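Local coordinates for YcgJ protein (PDB 1XXL) that probably transfers methyl groups from S-adenosylmethionine to a substrate not yet identified, at residues G33-A36 against L37-P41; G48-T52 against K53-E57. All coordinates share one frame; numbering follows the deposited sequence.

Contact 1: residues G33-A36 against L37-P41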
# COMPACT_ATOMS: atom_id res chain seq x y z
N GLY A 33 7.55 -4.63 9.85
CA GLY A 33 8.83 -3.95 9.71
C GLY A 33 9.61 -4.36 8.48
O GLY A 33 10.75 -3.95 8.32
N HIS A 34 9.01 -5.17 7.61
CA HIS A 34 9.77 -5.72 6.49
C HIS A 34 10.31 -4.65 5.53
O HIS A 34 11.46 -4.75 5.11
CB HIS A 34 8.94 -6.76 5.72
CG HIS A 34 8.71 -8.02 6.49
ND1 HIS A 34 7.60 -8.21 7.28
CD2 HIS A 34 9.47 -9.13 6.64
CE1 HIS A 34 7.67 -9.40 7.86
NE2 HIS A 34 8.80 -9.98 7.48
N THR A 35 9.51 -3.63 5.22
CA THR A 35 9.95 -2.59 4.30
C THR A 35 11.15 -1.84 4.87
O THR A 35 12.15 -1.64 4.19
CB THR A 35 8.82 -1.60 3.89
OG1 THR A 35 7.71 -2.34 3.40
CG2 THR A 35 9.28 -0.65 2.78
N ALA A 36 11.04 -1.44 6.14
CA ALA A 36 12.11 -0.67 6.79
C ALA A 36 13.39 -1.47 6.90
O ALA A 36 14.48 -0.95 6.63
CB ALA A 36 11.66 -0.18 8.19
N LEU A 37 13.28 -2.74 7.28
CA LEU A 37 14.47 -3.60 7.33
C LEU A 37 15.14 -3.80 5.98
O LEU A 37 16.37 -3.83 5.89
CB LEU A 37 14.12 -4.96 7.91
CG LEU A 37 13.64 -4.96 9.36
CD1 LEU A 37 13.43 -6.40 9.78
CD2 LEU A 37 14.64 -4.31 10.26
N ALA A 38 14.34 -3.92 4.93
CA ALA A 38 14.91 -4.10 3.59
C ALA A 38 15.70 -2.87 3.12
O ALA A 38 16.70 -3.01 2.42
CB ALA A 38 13.84 -4.48 2.60
N PHE A 39 15.28 -1.68 3.53
CA PHE A 39 15.99 -0.46 3.15
C PHE A 39 17.25 -0.23 3.95
O PHE A 39 18.17 0.45 3.48
CB PHE A 39 15.07 0.78 3.28
CG PHE A 39 14.28 1.09 2.03
CD1 PHE A 39 13.08 0.43 1.78
CD2 PHE A 39 14.74 2.02 1.11
CE1 PHE A 39 12.34 0.69 0.61
CE2 PHE A 39 13.99 2.30 -0.05
CZ PHE A 39 12.81 1.63 -0.29
N SER A 40 17.29 -0.80 5.15
CA SER A 40 18.31 -0.46 6.17
C SER A 40 19.79 -0.64 5.77
O SER A 40 20.60 0.17 6.16
CB SER A 40 18.02 -1.21 7.49
OG SER A 40 18.29 -2.59 7.38
N PRO A 41 20.14 -1.68 4.98
CA PRO A 41 21.55 -1.77 4.56
C PRO A 41 22.04 -0.61 3.69
O PRO A 41 23.24 -0.35 3.66
CB PRO A 41 21.59 -3.09 3.76
CG PRO A 41 20.35 -3.84 4.16
CD PRO A 41 19.34 -2.79 4.43
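L37 N donates to G33 O at 3.0 Å, nearly straight at 170°, the first turn of a short helix that starts right after G33, its N-cap residue. The next backbone bonds are A38 N to H34 O and F39 N to T35 O, the latter 3.2 Å long; S40 N to A36 O is a weak bond. The S40 hydroxyl turns back to the residue three before it: with chi1 at 71°, OG is tucked in over the main chain and gives a 2.7 Å bond to L37 O, which S40 N also reaches from the same face.

Among the nonpolar contacts, T35 and F39 lie side by side, one turn apart and pointing the same way, with T35 CG2 4.0 Å from F39 CE1. With an alanine at F39, the T35 methyl is likely to lose its ring neighbour and a gap to open towards I14 of helix 7-17 and T92 of strand 88-94. Two carbons also meet carbonyl oxygens. F39 CD1 brings the ring edge to 3.3 Å from T35 O, in the ring plane. On the same side of the helix as the first bond, L37 CG lies 3.2 Å from G33 O.

T35 OG1 is hydrogen-bonded to NE of R94, an S-adenosylmethionine-binding residue. G33 and A36 fit the GxGxxA pattern, consistent with the glycine-rich turn and first helix of a Rossmann-like methyltransferase fold.

Contact 2: residues G48-T52 against K53-E57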
# COMPACT_ATOMS: atom_id res chain seq x y z
N GLY A 48 9.73 3.97 10.84
CA GLY A 48 8.44 3.39 10.48
C GLY A 48 7.35 3.94 11.36
O GLY A 48 7.55 4.12 12.57
N VAL A 49 6.20 4.26 10.79
CA VAL A 49 5.02 4.56 11.60
C VAL A 49 3.93 3.55 11.31
O VAL A 49 3.71 3.18 10.15
CB VAL A 49 4.48 6.02 11.43
CG1 VAL A 49 5.55 7.03 11.82
CG2 VAL A 49 4.04 6.29 10.04
N ASP A 50 3.29 3.06 12.37
CA ASP A 50 2.15 2.18 12.24
C ASP A 50 1.05 2.61 13.23
O ASP A 50 1.33 3.16 14.30
CB ASP A 50 2.53 0.70 12.41
CG ASP A 50 1.45 -0.26 11.85
OD1 ASP A 50 1.60 -0.74 10.68
OD2 ASP A 50 0.42 -0.50 12.55
N ALA A 51 -0.20 2.38 12.86
CA ALA A 51 -1.33 2.85 13.65
C ALA A 51 -1.54 2.06 14.94
O ALA A 51 -2.12 2.58 15.87
CB ALA A 51 -2.60 2.82 12.81
N THR A 52 -1.03 0.84 15.02
CA THR A 52 -1.29 -0.01 16.17
C THR A 52 -0.03 -0.20 17.00
O THR A 52 1.05 -0.43 16.46
CB THR A 52 -1.85 -1.41 15.75
OG1 THR A 52 -0.80 -2.21 15.21
CG2 THR A 52 -2.94 -1.26 14.71
N LYS A 53 -0.19 -0.10 18.32
CA LYS A 53 0.89 -0.32 19.27
C LYS A 53 1.51 -1.70 19.11
O LYS A 53 2.73 -1.86 19.20
CB LYS A 53 0.38 -0.18 20.72
CG LYS A 53 1.27 -0.86 21.76
CD LYS A 53 0.80 -0.59 23.21
CE LYS A 53 1.88 -1.00 24.25
NZ LYS A 53 3.04 -0.07 24.27
N GLU A 54 0.65 -2.67 18.86
CA GLU A 54 1.07 -4.06 18.74
C GLU A 54 2.04 -4.25 17.58
O GLU A 54 3.04 -4.94 17.72
CB GLU A 54 -0.16 -4.99 18.64
CG GLU A 54 -1.42 -4.42 17.88
CD GLU A 54 -2.48 -3.63 18.76
OE1 GLU A 54 -3.71 -3.91 18.54
OE2 GLU A 54 -2.13 -2.74 19.59
N MSE A 55 1.80 -3.61 16.44
CA MSE A 55 2.73 -3.71 15.31
C MSE A 55 4.03 -2.97 15.58
O MSE A 55 5.09 -3.39 15.12
CB MSE A 55 2.08 -3.18 14.03
CG MSE A 55 0.99 -4.10 13.43
SE MSE A 55 1.58 -6.02 13.20
CE MSE A 55 0.64 -6.78 14.68
N VAL A 56 3.96 -1.87 16.29
CA VAL A 56 5.19 -1.16 16.67
C VAL A 56 6.11 -2.07 17.52
O VAL A 56 7.31 -2.11 17.31
CB VAL A 56 4.86 0.14 17.45
CG1 VAL A 56 6.10 0.75 18.04
CG2 VAL A 56 4.15 1.14 16.55
N GLU A 57 5.52 -2.81 18.46
CA GLU A 57 6.29 -3.73 19.31
C GLU A 57 6.84 -4.91 18.48
O GLU A 57 8.00 -5.28 18.62
CB GLU A 57 5.43 -4.21 20.48
CG GLU A 57 5.04 -3.10 21.51
CD GLU A 57 6.25 -2.39 22.17
OE1 GLU A 57 7.34 -3.00 22.27
OE2 GLU A 57 6.12 -1.22 22.59
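The turn from strand 45-50 into helix 53-66 carries D50 and A51, assigned to the S-adenosylmethionine site, and it is closed by T52 at the helix N-cap. T52 OG1 accepts from M55 N at 3.2 Å with an N-H...O angle of 153°, a side-chain cap on the first helical turn. The hydroxyl can do this because a chi1 of 74° swings it towards the start of the helix, leaving the methyl CG2 anti to the carbonyl carbon. T52 O takes V56 N at 3.3 Å, and M55 N adds a weak bond to the same oxygen.

On the strand side, D50 OD2 accepts from T52 N at 3.2 Å through its anti lone pair, nearly straight at 168°: an Asx turn leading directly into the cap. OD1 is held by G31 N, so the two carboxylate oxygens tie the strand end both to the glycine-rich turn and to the helix start.

The selenomethionine M55 lies alongside both D50 and T52; its CB is 3.5 Å from D50 OD2, while CG sits 3.2 Å from T52 OG1. E54 CG lies 3.7 Å from T52 CB, and the bend at chi2 lays CD beside the same atom, 3.8 Å away. One turn on from T52, V56 CG2 lies close to T52 O and the valine side chain also touches Q75 of strand 71-75.

Followed from the N terminus, the chain leaves strand 24-28, makes the glycine-rich turn and enters helix 34-39, where contact 1 spans successive turns. It then returns through strand 45-50, at whose end contact 2 closes the bend into helix 53-66. The two contacts are in series, neither nested nor crossed; their centres are 15 Å apart and their nearest atoms about 5 Å, without touching. Contact 1 belongs to the first beta-alpha-beta unit and contact 2 to the next, with strand 45-50 shared between them. Strand 24-28 pairs in parallel with strand 45-50, bringing G29 close to D50 within the cofactor site.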